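Oligopeptide-binding protein oppA (Lactococcus lactis, PDB 3DRF) captures oligopeptides in a voluminous cavity that closes around them like a Venus fly-trap and serves their uptake through the ABC transporter OppABCDF. Local coordinates at residues G71-D76 and A98-R103; A87-D92 and G188-T193; A47-G52 and P218-P223; D118-Y123 and S158-P163. One frame throughout, in Å; residues are numbered along the deposited sequence. Where two conformers were deposited one is given.

Contact 1. Residues G71-D76 and A98-R103; sequences GLFFTD and ATITLR
Leu72 and Leu102 meet methyl to methyl, with CD2 of Leu72 lying 3.9 Å from CD2 of Leu102. The same Leu102 methyl reaches almost as close to the other branch of Leu72, at 4.1 Å from its CD1, and therefore sits against the fork of that side chain. The far end of the Phe73 ring, CZ, touches Ile100 CG1 at 3.9 Å, and Ile100 approaches it at the ring edge, near the ring plane. Phe73 gets there by rotation: its CG lies anti to the carbonyl carbon (chi1 -53°), which swings the ring tip to the strand although the CA-CB bond does not aim at it. Leu72 CB covers the centre of one Phe73 face, 3.9 Å above the plane, so the adjacent residues Leu72 and Phe73 pack on each other as well as on the strand. No hydrogen bond crosses between the segments; the contact is made of apolar side chains. On the other side of the strand Thr101 points away and is exposed, a short polar β-branched residue at home on a solvent-facing strand surface. Leu102 also touches Ala87, and Ile100 touches Ile171 and Val173 of strand 170-174. With Ile100 and Leu102 on the face toward Tyr119 of helix 116-127 and Thr101 on the solvent face, 97-102 is an amphipathic strand of a four-stranded antiparallel sheet.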
loop_
_atom_site.group_PDB
_atom_site.type_symbol
_atom_site.label_atom_id
_atom_site.label_comp_id
_atom_site.label_asym_id
_atom_site.label_seq_id
_atom_site.Cartn_x
_atom_site.Cartn_y
_atom_site.Cartn_z
ATOM N N GLY A 71 -7.657 11.354 7.626
ATOM C CA GLY A 71 -8.293 11.505 6.327
ATOM C C GLY A 71 -9.414 12.529 6.355
ATOM O O GLY A 71 -10.133 12.646 7.348
ATOM N N LEU A 72 -9.549 13.284 5.268
ATOM C CA LEU A 72 -10.470 14.436 5.213
ATOM C C LEU A 72 -11.804 14.226 4.485
ATOM O O LEU A 72 -12.739 14.862 4.806
ATOM C CB LEU A 72 -9.759 15.626 4.522
ATOM C CG LEU A 72 -8.649 16.284 5.328
ATOM C CD1 LEU A 72 -8.003 17.326 4.463
ATOM C CD2 LEU A 72 -9.225 16.920 6.673
ATOM N N PHE A 73 -11.793 13.379 3.461
ATOM C CA PHE A 73 -12.922 13.373 2.493
ATOM C C PHE A 73 -13.790 12.124 2.573
ATOM O O PHE A 73 -13.320 11.040 2.738
ATOM C CB PHE A 73 -12.372 13.513 1.070
ATOM C CG PHE A 73 -11.455 14.706 0.882
ATOM C CD1 PHE A 73 -11.938 15.985 1.075
ATOM C CD2 PHE A 73 -10.135 14.525 0.508
ATOM C CE1 PHE A 73 -11.100 17.116 0.935
ATOM C CE2 PHE A 73 -9.270 15.651 0.363
ATOM C CZ PHE A 73 -9.759 16.955 0.590
ATOM N N PHE A 74 -15.076 12.312 2.377
ATOM C CA PHE A 74 -15.998 11.203 2.213
ATOM C C PHE A 74 -16.076 10.878 0.727
ATOM O O PHE A 74 -15.777 11.698 -0.096
ATOM C CB PHE A 74 -17.404 11.588 2.728
ATOM C CG PHE A 74 -17.590 11.505 4.266
ATOM C CD1 PHE A 74 -16.561 11.173 5.090
ATOM C CD2 PHE A 74 -18.832 11.759 4.830
ATOM C CE1 PHE A 74 -16.754 11.082 6.479
ATOM C CE2 PHE A 74 -19.012 11.678 6.234
ATOM C CZ PHE A 74 -17.966 11.368 7.001
ATOM N N THR A 75 -16.494 9.648 0.461
ATOM C CA THR A 75 -16.720 9.166 -0.911
ATOM C C THR A 75 -17.975 8.340 -0.985
ATOM O O THR A 75 -18.503 7.947 0.002
ATOM C CB THR A 75 -15.556 8.274 -1.479
ATOM O OG1 THR A 75 -15.584 6.988 -0.838
ATOM C CG2 THR A 75 -14.150 8.928 -1.281
ATOM N N ASP A 76 -18.425 8.137 -2.204
ATOM C CA ASP A 76 -19.479 7.132 -2.485
ATOM C C ASP A 76 -18.853 5.750 -2.627
ATOM O O ASP A 76 -17.692 5.605 -2.409
ATOM C CB ASP A 76 -20.325 7.517 -3.702
ATOM C CG ASP A 76 -19.540 7.544 -5.021
ATOM O OD1 ASP A 76 -18.495 6.989 -5.119
ATOM O OD2 ASP A 76 -20.077 8.157 -5.921
ATOM N N ALA A 98 -7.382 22.559 -7.234
ATOM C CA ALA A 98 -8.248 21.952 -6.206
ATOM C C ALA A 98 -8.330 22.951 -5.038
ATOM O O ALA A 98 -7.334 23.489 -4.602
ATOM C CB ALA A 98 -7.695 20.597 -5.718
ATOM N N THR A 99 -9.538 23.168 -4.564
ATOM C CA THR A 99 -9.770 24.014 -3.409
ATOM C C THR A 99 -10.390 23.152 -2.320
ATOM O O THR A 99 -11.453 22.592 -2.505
ATOM C CB THR A 99 -10.705 25.176 -3.762
ATOM O OG1 THR A 99 -10.127 25.922 -4.819
ATOM C CG2 THR A 99 -10.868 26.111 -2.559
ATOM N N ILE A 100 -9.686 23.082 -1.191
ATOM C CA ILE A 100 -10.078 22.253 -0.050
ATOM C C ILE A 100 -10.662 23.191 1.020
ATOM O O ILE A 100 -10.042 24.141 1.395
ATOM C CB ILE A 100 -8.839 21.461 0.529
ATOM C CG1 ILE A 100 -8.300 20.401 -0.448
ATOM C CG2 ILE A 100 -9.231 20.785 1.819
ATOM C CD1 ILE A 100 -7.424 20.963 -1.567
ATOM N N THR A 101 -11.868 22.887 1.476
ATOM C CA THR A 101 -12.528 23.650 2.562
ATOM C C THR A 101 -12.749 22.739 3.768
ATOM O O THR A 101 -13.530 21.849 3.715
ATOM C CB THR A 101 -13.879 24.213 2.070
ATOM O OG1 THR A 101 -13.622 25.051 0.937
ATOM C CG2 THR A 101 -14.560 25.057 3.140
ATOM N N LEU A 102 -12.001 23.018 4.814
ATOM C CA LEU A 102 -12.130 22.270 6.076
ATOM C C LEU A 102 -13.432 22.740 6.791
ATOM O O LEU A 102 -13.733 23.885 6.795
ATOM C CB LEU A 102 -10.925 22.566 6.997
ATOM C CG LEU A 102 -9.549 22.301 6.395
ATOM C CD1 LEU A 102 -8.471 22.858 7.321
ATOM C CD2 LEU A 102 -9.305 20.809 6.111
ATOM N N ARG A 103 -14.117 21.812 7.432
ATOM C CA ARG A 103 -15.280 22.214 8.257
ATOM C C ARG A 103 -14.895 23.258 9.306
ATOM O O ARG A 103 -13.868 23.203 9.899
ATOM C CB ARG A 103 -15.895 20.982 8.948
ATOM C CG ARG A 103 -16.846 20.232 8.058
ATOM C CD ARG A 103 -17.429 19.038 8.858
ATOM N NE ARG A 103 -18.407 18.254 8.109
ATOM C CZ ARG A 103 -19.710 18.412 8.228
ATOM N NH1 ARG A 103 -20.192 19.336 9.046
ATOM N NH2 ARG A 103 -20.503 17.649 7.529
#

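Contact 2. Residues A87-D92 and G188-T193; sequences ADVALD and GYFLET
Phe190 carries this contact alone on its side, laying the far end of its ring between Val89 and Leu91 of strand 87-92. Just before it, Gly188 has a positive phi (82°), a backbone shape that glycine adopts readily, and Tyr189 turns its hydroxyl to Asp509. At Phe190 the CG lies between the backbone N and the carbonyl carbon (chi1 62°), and the ring stands out toward the strand. Val89 comes from the opposite direction, its CG2 being 4.0 Å from Phe190 CE1. The Leu91 side chain crosses that of Phe190 at about a right angle, its CD2 4.1 Å from Phe190 CE2. Their aliphatic branches suit a buried phenyl group that brings no polar atom. Further on, Leu191 turns to Thr122 and Ile126, while its backbone N and O bond to the hydroxyls of Tyr123 and Tyr119. Glu192 is buried, but both carboxylate oxygens have partners: OE1 bonds to Ser185 OG and OE2 to Gly186 N. Thr193 O then accepts a bond from Thr122 OG1. The irregular segment 188-193 thus runs between helix 116-127, which Phe190 touches at Tyr119 and Tyr123, and edge strand 87-92, itself paired with strand 97-102.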
loop_
_atom_site.group_PDB
_atom_site.type_symbol
_atom_site.label_atom_id
_atom_site.label_comp_id
_atom_site.label_asym_id
_atom_site.label_seq_id
_atom_site.Cartn_x
_atom_site.Cartn_y
_atom_site.Cartn_z
ATOM N N ALA A 87 -13.759 17.584 5.408
ATOM C CA ALA A 87 -13.529 18.657 4.451
ATOM C C ALA A 87 -14.221 18.290 3.127
ATOM O O ALA A 87 -14.565 17.156 2.922
ATOM C CB ALA A 87 -11.993 18.873 4.205
ATOM N N ASP A 88 -14.393 19.311 2.307
ATOM C CA ASP A 88 -14.848 19.138 0.895
ATOM C C ASP A 88 -13.716 19.602 -0.045
ATOM O O ASP A 88 -12.909 20.423 0.294
ATOM C CB ASP A 88 -16.090 20.015 0.623
ATOM C CG ASP A 88 -17.349 19.589 1.423
ATOM O OD1 ASP A 88 -17.369 18.534 1.980
ATOM O OD2 ASP A 88 -18.267 20.386 1.345
ATOM N N VAL A 89 -13.710 19.043 -1.248
ATOM C CA VAL A 89 -12.780 19.440 -2.292
ATOM C C VAL A 89 -13.591 19.808 -3.551
ATOM O O VAL A 89 -14.520 19.134 -3.917
ATOM C CB VAL A 89 -11.694 18.387 -2.513
ATOM C CG1 VAL A 89 -12.318 17.046 -2.954
ATOM C CG2 VAL A 89 -10.692 18.882 -3.566
ATOM N N ALA A 90 -13.216 20.907 -4.166
ATOM C CA ALA A 90 -13.784 21.372 -5.452
ATOM C C ALA A 90 -12.687 21.495 -6.499
ATOM O O ALA A 90 -11.709 22.152 -6.297
ATOM C CB ALA A 90 -14.419 22.714 -5.268
ATOM N N LEU A 91 -12.862 20.858 -7.637
ATOM C CA LEU A 91 -11.946 20.968 -8.771
ATOM C C LEU A 91 -12.364 22.070 -9.715
ATOM O O LEU A 91 -13.498 22.170 -10.034
ATOM C CB LEU A 91 -11.892 19.616 -9.532
ATOM C CG LEU A 91 -11.592 18.347 -8.688
ATOM C CD1 LEU A 91 -11.572 17.147 -9.602
ATOM C CD2 LEU A 91 -10.194 18.473 -7.971
ATOM N N ASP A 92 -11.435 22.874 -10.157
ATOM C CA ASP A 92 -11.642 23.844 -11.242
ATOM C C ASP A 92 -10.671 23.523 -12.359
ATOM O O ASP A 92 -9.538 23.799 -12.314
ATOM C CB ASP A 92 -11.453 25.276 -10.713
ATOM C CG ASP A 92 -11.618 26.332 -11.777
ATOM O OD1 ASP A 92 -11.611 26.076 -12.949
ATOM O OD2 ASP A 92 -11.740 27.474 -11.331
ATOM N N GLY A 188 -3.646 10.406 -5.656
ATOM C CA GLY A 188 -2.220 10.670 -5.388
ATOM C C GLY A 188 -1.710 12.030 -5.854
ATOM O O GLY A 188 -0.664 12.422 -5.492
ATOM N N TYR A 189 -2.480 12.747 -6.659
ATOM C CA TYR A 189 -2.097 14.094 -7.195
ATOM C C TYR A 189 -2.351 15.241 -6.208
ATOM O O TYR A 189 -1.728 16.240 -6.286
ATOM C CB TYR A 189 -2.754 14.330 -8.571
ATOM C CG TYR A 189 -2.144 13.428 -9.643
ATOM C CD1 TYR A 189 -0.932 13.736 -10.199
ATOM C CD2 TYR A 189 -2.766 12.236 -10.044
ATOM C CE1 TYR A 189 -0.336 12.932 -11.172
ATOM C CE2 TYR A 189 -2.176 11.392 -11.007
ATOM C CZ TYR A 189 -0.952 11.761 -11.561
ATOM O OH TYR A 189 -0.310 10.986 -12.503
ATOM N N PHE A 190 -3.280 15.043 -5.284
ATOM C CA PHE A 190 -3.400 15.905 -4.088
ATOM C C PHE A 190 -3.660 14.972 -2.922
ATOM O O PHE A 190 -4.218 13.932 -3.056
ATOM C CB PHE A 190 -4.428 17.038 -4.224
ATOM C CG PHE A 190 -5.859 16.577 -4.434
ATOM C CD1 PHE A 190 -6.710 16.338 -3.344
ATOM C CD2 PHE A 190 -6.369 16.413 -5.743
ATOM C CE1 PHE A 190 -8.045 15.934 -3.565
ATOM C CE2 PHE A 190 -7.674 16.008 -5.936
ATOM C CZ PHE A 190 -8.517 15.789 -4.893
ATOM N N LEU A 191 -3.170 15.381 -1.778
ATOM C CA LEU A 191 -3.215 14.557 -0.556
ATOM C C LEU A 191 -4.521 14.807 0.204
ATOM O O LEU A 191 -5.218 15.758 -0.035
ATOM C CB LEU A 191 -1.956 14.833 0.340
ATOM C CG LEU A 191 -0.590 14.580 -0.380
ATOM C CD1 LEU A 191 0.616 14.992 0.500
ATOM C CD2 LEU A 191 -0.483 13.063 -0.845
ATOM N N GLU A 192 -4.776 13.936 1.173
ATOM C CA GLU A 192 -6.116 13.876 1.780
ATOM C C GLU A 192 -6.100 13.818 3.277
ATOM O O GLU A 192 -7.081 13.479 3.861
ATOM C CB GLU A 192 -6.899 12.644 1.216
ATOM C CG GLU A 192 -6.952 12.581 -0.339
ATOM C CD GLU A 192 -7.767 11.418 -0.866
ATOM O OE1 GLU A 192 -8.749 11.014 -0.256
ATOM O OE2 GLU A 192 -7.405 10.958 -1.910
ATOM N N THR A 193 -4.965 14.144 3.891
ATOM C CA THR A 193 -4.831 14.135 5.360
ATOM C C THR A 193 -4.267 15.465 5.854
ATOM O O THR A 193 -3.711 16.194 5.110
ATOM C CB THR A 193 -3.895 12.968 5.821
ATOM O OG1 THR A 193 -2.583 13.157 5.263
ATOM C CG2 THR A 193 -4.432 11.593 5.344
#

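Contact 3. Residues A47-G52 and P218-P223; sequences AQWLSG and PLVTGP
One segment is loop running into a 3-10 turn and the other is wholly irregular; they draw nearest where the CA atoms of Trp49 and Pro218 stand 6.7 Å apart. Pro218 presents its CB-CG edge to one face of the Trp49 indole. Its CG sits 3.4 Å from the centroid of the five-membered ring of Trp49 and only 8° off the ring normal, a CH-pi contact over the pyrrole part. Pro218 CB continues the cover, 3.5 Å from Trp49 CG. Proline suits this place because its compact ring offers several C-H groups to the electron-rich indole face. The indole is brought under it by a chi1 of -67°, with CG anti to the carbonyl carbon. Val220, two residues on, approaches the benzene part: its CG1 lies 3.8 Å from Trp49 CE3. The polar edge of the buried indole is satisfied as well, since NE1 bonds to Thr215 O. Within 47-52, Gln48 OE1 accepts a hydrogen bond from Leu50 N (3.0 Å), bridging over Trp49 in sequence; its NE2 bonds to Thr214 OG1. Phe59 of helix 57-62 packs edge-to-face with the indole, and Pro226 touches Trp49, Pro218 and Val220. The contact joins the loop after strand 34-40 to the loop before strand 224-230, with strands 224-230 and 234-239 of the same mixed sheet beside the indole.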
loop_
_atom_site.group_PDB
_atom_site.type_symbol
_atom_site.label_atom_id
_atom_site.label_comp_id
_atom_site.label_asym_id
_atom_site.label_seq_id
_atom_site.Cartn_x
_atom_site.Cartn_y
_atom_site.Cartn_z
ATOM N N ALA A 47 3.416 2.073 15.431
ATOM C CA ALA A 47 2.541 3.256 15.584
ATOM C C ALA A 47 3.180 4.476 14.906
ATOM O O ALA A 47 4.231 4.835 15.210
ATOM C CB ALA A 47 2.278 3.598 17.046
ATOM N N GLN A 48 2.462 5.006 13.939
ATOM C CA GLN A 48 2.862 6.270 13.235
ATOM C C GLN A 48 1.586 6.926 12.745
ATOM O O GLN A 48 0.945 6.456 11.846
ATOM C CB GLN A 48 3.814 5.975 12.059
ATOM C CG GLN A 48 4.243 7.278 11.297
ATOM C CD GLN A 48 4.560 8.431 12.275
ATOM O OE1 GLN A 48 3.870 9.378 12.344
ATOM N NE2 GLN A 48 5.664 8.301 12.984
ATOM N N TRP A 49 1.219 8.019 13.401
ATOM C CA TRP A 49 -0.092 8.632 13.152
ATOM C C TRP A 49 -0.111 9.596 11.975
ATOM O O TRP A 49 -1.141 10.009 11.534
ATOM C CB TRP A 49 -0.585 9.327 14.469
ATOM C CG TRP A 49 -0.889 8.265 15.573
ATOM C CD1 TRP A 49 -0.019 7.772 16.471
ATOM C CD2 TRP A 49 -2.130 7.578 15.771
ATOM N NE1 TRP A 49 -0.655 6.831 17.250
ATOM C CE2 TRP A 49 -1.952 6.704 16.847
ATOM C CE3 TRP A 49 -3.404 7.643 15.149
ATOM C CZ2 TRP A 49 -2.992 5.884 17.344
ATOM C CZ3 TRP A 49 -4.416 6.800 15.620
ATOM C CH2 TRP A 49 -4.192 5.927 16.716
ATOM N N LEU A 50 1.079 9.902 11.469
ATOM C CA LEU A 50 1.209 10.761 10.256
ATOM C C LEU A 50 1.309 9.885 9.016
ATOM O O LEU A 50 2.171 9.093 8.882
ATOM C CB LEU A 50 2.473 11.656 10.336
ATOM C CG LEU A 50 2.578 12.634 11.529
ATOM C CD1 LEU A 50 3.818 13.505 11.353
ATOM C CD2 LEU A 50 1.289 13.535 11.666
ATOM N N SER A 51 0.288 10.066 8.159
ATOM C CA SER A 51 0.206 9.270 6.927
ATOM C C SER A 51 1.504 9.294 6.136
ATOM O O SER A 51 1.980 8.253 5.678
ATOM C CB SER A 51 -0.951 9.768 6.056
ATOM O OG SER A 51 -1.152 8.968 4.912
ATOM N N GLY A 52 2.107 10.463 5.990
ATOM C CA GLY A 52 3.272 10.616 5.138
ATOM C C GLY A 52 4.449 9.786 5.608
ATOM O O GLY A 52 5.328 9.434 4.821
ATOM N N PRO A 218 -0.206 11.133 20.092
ATOM C CA PRO A 218 -0.565 12.007 18.969
ATOM C C PRO A 218 -1.789 12.875 19.230
ATOM O O PRO A 218 -2.452 12.627 20.176
ATOM C CB PRO A 218 -0.879 10.978 17.862
ATOM C CG PRO A 218 -1.623 9.858 18.655
ATOM C CD PRO A 218 -0.838 9.791 19.975
ATOM N N LEU A 219 -2.045 13.877 18.413
ATOM C CA LEU A 219 -3.387 14.420 18.210
ATOM C C LEU A 219 -4.032 13.797 16.965
ATOM O O LEU A 219 -3.371 13.520 15.980
ATOM C CB LEU A 219 -3.373 15.962 18.043
ATOM C CG LEU A 219 -2.701 16.751 19.183
ATOM C CD1 LEU A 219 -2.875 18.278 18.958
ATOM C CD2 LEU A 219 -3.319 16.332 20.551
ATOM N N VAL A 220 -5.348 13.623 17.045
ATOM C CA VAL A 220 -6.129 13.063 15.930
ATOM C C VAL A 220 -7.418 13.844 15.764
ATOM O O VAL A 220 -7.768 14.707 16.522
ATOM C CB VAL A 220 -6.429 11.563 16.113
ATOM C CG1 VAL A 220 -5.118 10.782 16.355
ATOM C CG2 VAL A 220 -7.418 11.346 17.315
ATOM N N THR A 221 -8.095 13.509 14.690
ATOM C CA THR A 221 -9.322 14.229 14.285
ATOM C C THR A 221 -10.597 13.321 14.215
ATOM O O THR A 221 -11.640 13.795 13.981
ATOM C CB THR A 221 -9.155 14.888 12.869
ATOM O OG1 THR A 221 -9.040 13.878 11.849
ATOM C CG2 THR A 221 -7.948 15.852 12.831
ATOM N N GLY A 222 -10.441 12.032 14.424
ATOM C CA GLY A 222 -11.514 11.079 14.199
ATOM C C GLY A 222 -12.503 10.942 15.375
ATOM O O GLY A 222 -12.420 11.619 16.349
ATOM N N PRO A 223 -13.436 9.996 15.244
ATOM C CA PRO A 223 -14.505 9.859 16.279
ATOM C C PRO A 223 -13.957 9.360 17.619
ATOM O O PRO A 223 -14.574 9.645 18.635
ATOM C CB PRO A 223 -15.522 8.867 15.644
ATOM C CG PRO A 223 -14.758 8.204 14.487
ATOM C CD PRO A 223 -13.695 9.203 14.023
#

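Contact 4. Residues D118-Y123 and S158-P163; sequences DYEFTY and SGITFP
This is a helix-on-sheet contact, in which helix 116-127 lies against the edge strand 160-161 of the four-stranded antiparallel sheet and meets it through apolar atoms alone. Ile160 does most of the work. Its CD1 stands over one face of the Tyr123 ring, 3.7 Å from the centroid and 15° off the ring normal, a CH-pi contact that lies toward the CG side of the ring. The other branch of Ile160, CG2, rests 3.9 Å from Glu120 CG, so the forked side chain fits against two residues three apart, on the same side of the helix. A β-branched isoleucine suits both the extended strand and this double hold. Phe162 comes in beside Ile160, edge first: CZ lies 3.6 Å from Glu120 CB, near the ring plane. A helix packed on one face of an antiparallel sheet is a two-layer arrangement of helix and sheet, and here Ile160 also touches Ile171 of the neighbouring strand 170-174, as does Tyr119 from the helix. Glu120 serves the contact with its methylene groups. Its CG is anti to the backbone N (chi1 179°) and the chain then bends at chi2 (-85°), which leads the carboxylate away from the strand to a salt bridge of OE1 with Lys117; OE2 lies near Glu124 OE2, a closeness of like charges that might raise the proton affinity of either group. Tyr123 is fixed at its other end, where its OH gives a 2.7 Å hydrogen bond to Tyr119 OH; both hydroxyls also bond the backbone of 188-193.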
loop_
_atom_site.group_PDB
_atom_site.type_symbol
_atom_site.label_atom_id
_atom_site.label_comp_id
_atom_site.label_asym_id
_atom_site.label_seq_id
_atom_site.Cartn_x
_atom_site.Cartn_y
_atom_site.Cartn_z
ATOM N N ASP A 118 -2.316 23.106 8.617
ATOM C CA ASP A 118 -2.247 21.648 8.929
ATOM C C ASP A 118 -2.298 20.783 7.657
ATOM O O ASP A 118 -1.739 19.766 7.603
ATOM C CB ASP A 118 -3.391 21.277 9.888
ATOM C CG ASP A 118 -3.263 21.942 11.258
ATOM O OD1 ASP A 118 -2.156 22.260 11.645
ATOM O OD2 ASP A 118 -4.275 22.133 11.857
ATOM N N TYR A 119 -3.092 21.242 6.695
ATOM C CA TYR A 119 -3.167 20.532 5.391
ATOM C C TYR A 119 -1.873 20.662 4.543
ATOM O O TYR A 119 -1.368 19.716 4.057
ATOM C CB TYR A 119 -4.410 21.047 4.638
ATOM C CG TYR A 119 -4.558 20.323 3.306
ATOM C CD1 TYR A 119 -4.803 18.928 3.234
ATOM C CD2 TYR A 119 -4.386 21.013 2.127
ATOM C CE1 TYR A 119 -4.907 18.276 1.992
ATOM C CE2 TYR A 119 -4.490 20.376 0.885
ATOM C CZ TYR A 119 -4.730 19.009 0.832
ATOM O OH TYR A 119 -4.833 18.375 -0.405
ATOM N N GLU A 120 -1.393 21.890 4.406
ATOM C CA GLU A 120 -0.107 22.125 3.736
ATOM C C GLU A 120 1.026 21.367 4.452
ATOM O O GLU A 120 1.913 20.848 3.819
ATOM C CB GLU A 120 0.168 23.668 3.692
ATOM C CG GLU A 120 1.517 23.994 3.013
ATOM C CD GLU A 120 2.754 23.927 3.946
ATOM O OE1 GLU A 120 2.619 23.839 5.136
ATOM O OE2 GLU A 120 3.838 23.994 3.352
ATOM N N PHE A 121 0.956 21.291 5.784
ATOM C CA PHE A 121 2.067 20.636 6.523
ATOM C C PHE A 121 2.219 19.131 6.172
ATOM O O PHE A 121 3.313 18.667 6.102
ATOM C CB PHE A 121 1.921 20.865 8.059
ATOM C CG PHE A 121 3.139 20.422 8.838
ATOM C CD1 PHE A 121 3.002 19.556 9.899
ATOM C CD2 PHE A 121 4.401 20.865 8.492
ATOM C CE1 PHE A 121 4.096 19.154 10.618
ATOM C CE2 PHE A 121 5.549 20.450 9.242
ATOM C CZ PHE A 121 5.358 19.581 10.275
ATOM N N THR A 122 1.100 18.449 5.885
ATOM C CA THR A 122 1.155 17.056 5.346
ATOM C C THR A 122 2.155 16.989 4.133
ATOM O O THR A 122 2.967 16.113 4.038
ATOM C CB THR A 122 -0.224 16.680 4.848
ATOM O OG1 THR A 122 -1.102 16.633 6.020
ATOM C CG2 THR A 122 -0.184 15.296 4.154
ATOM N N TYR A 123 2.066 17.969 3.230
ATOM C CA TYR A 123 2.936 17.971 2.024
ATOM C C TYR A 123 4.413 18.093 2.428
ATOM O O TYR A 123 5.211 17.469 1.844
ATOM C CB TYR A 123 2.573 19.108 1.086
ATOM C CG TYR A 123 1.228 18.870 0.352
ATOM C CD1 TYR A 123 0.006 19.197 0.960
ATOM C CD2 TYR A 123 1.172 18.258 -0.903
ATOM C CE1 TYR A 123 -1.225 18.997 0.315
ATOM C CE2 TYR A 123 -0.082 18.039 -1.566
ATOM C CZ TYR A 123 -1.246 18.448 -0.963
ATOM O OH TYR A 123 -2.435 18.209 -1.627
ATOM N N SER A 158 5.163 26.967 -3.547
ATOM C CA SER A 158 4.504 28.132 -4.200
ATOM C C SER A 158 3.047 27.872 -4.655
ATOM O O SER A 158 2.260 28.706 -4.592
ATOM C CB SER A 158 5.367 28.678 -5.353
ATOM O OG SER A 158 5.395 27.769 -6.420
ATOM N N GLY A 159 2.787 26.634 -5.053
ATOM C CA GLY A 159 1.458 26.207 -5.531
ATOM C C GLY A 159 0.415 25.962 -4.476
ATOM O O GLY A 159 -0.675 25.661 -4.831
ATOM N N ILE A 160 0.778 26.052 -3.215
ATOM C CA ILE A 160 -0.226 25.906 -2.136
ATOM C C ILE A 160 -0.378 27.258 -1.429
ATOM O O ILE A 160 0.552 27.717 -0.820
ATOM C CB ILE A 160 0.221 24.809 -1.163
ATOM C CG1 ILE A 160 0.329 23.455 -1.928
ATOM C CG2 ILE A 160 -0.774 24.723 -0.001
ATOM C CD1 ILE A 160 0.716 22.219 -1.061
ATOM N N THR A 161 -1.582 27.813 -1.500
ATOM C CA THR A 161 -1.867 29.111 -0.891
ATOM C C THR A 161 -3.170 29.031 -0.072
ATOM O O THR A 161 -3.918 28.073 -0.120
ATOM C CB THR A 161 -1.933 30.241 -1.973
ATOM O OG1 THR A 161 -2.961 29.937 -2.937
ATOM C CG2 THR A 161 -0.577 30.452 -2.693
ATOM N N PHE A 162 -3.383 30.100 0.681
ATOM C CA PHE A 162 -4.422 30.118 1.719
ATOM C C PHE A 162 -5.326 31.342 1.555
ATOM O O PHE A 162 -5.021 32.398 2.078
ATOM C CB PHE A 162 -3.789 30.119 3.114
ATOM C CG PHE A 162 -2.686 29.074 3.267
ATOM C CD1 PHE A 162 -2.977 27.730 3.200
ATOM C CD2 PHE A 162 -1.370 29.448 3.450
ATOM C CE1 PHE A 162 -1.985 26.783 3.387
ATOM C CE2 PHE A 162 -0.375 28.502 3.599
ATOM C CZ PHE A 162 -0.710 27.171 3.583
ATOM N N PRO A 163 -6.452 31.180 0.876
ATOM C CA PRO A 163 -7.344 32.315 0.621
ATOM C C PRO A 163 -7.872 32.984 1.884
ATOM O O PRO A 163 -8.229 34.112 1.769
ATOM C CB PRO A 163 -8.486 31.690 -0.168
ATOM C CG PRO A 163 -7.923 30.454 -0.815
ATOM C CD PRO A 163 -6.859 29.962 0.118
#

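Overall arrangement
Contacts 1, 2 and 4 form one packed unit around the four-stranded sheet. Contacts 1 and 2 are closest, with centres 6 Å apart; Leu72 N reaches Glu192 O at 2.8 Å, and strands 87-92 and 97-102 are neighbours. Contact 4 lies about 11 Å from contact 2 and 14 Å from contact 1, centre to centre. Tyr119 of contact 4 touches residues of both contact 1 and contact 2. Contact 3 lies farther off, in loops beside the five-stranded sheet, its centre about 17 Å from that of contact 1 and 18 Å from those of contacts 2 and 4. It meets contact 2 where Ser51 CB packs on Thr193 OG1, 3.8 Å apart.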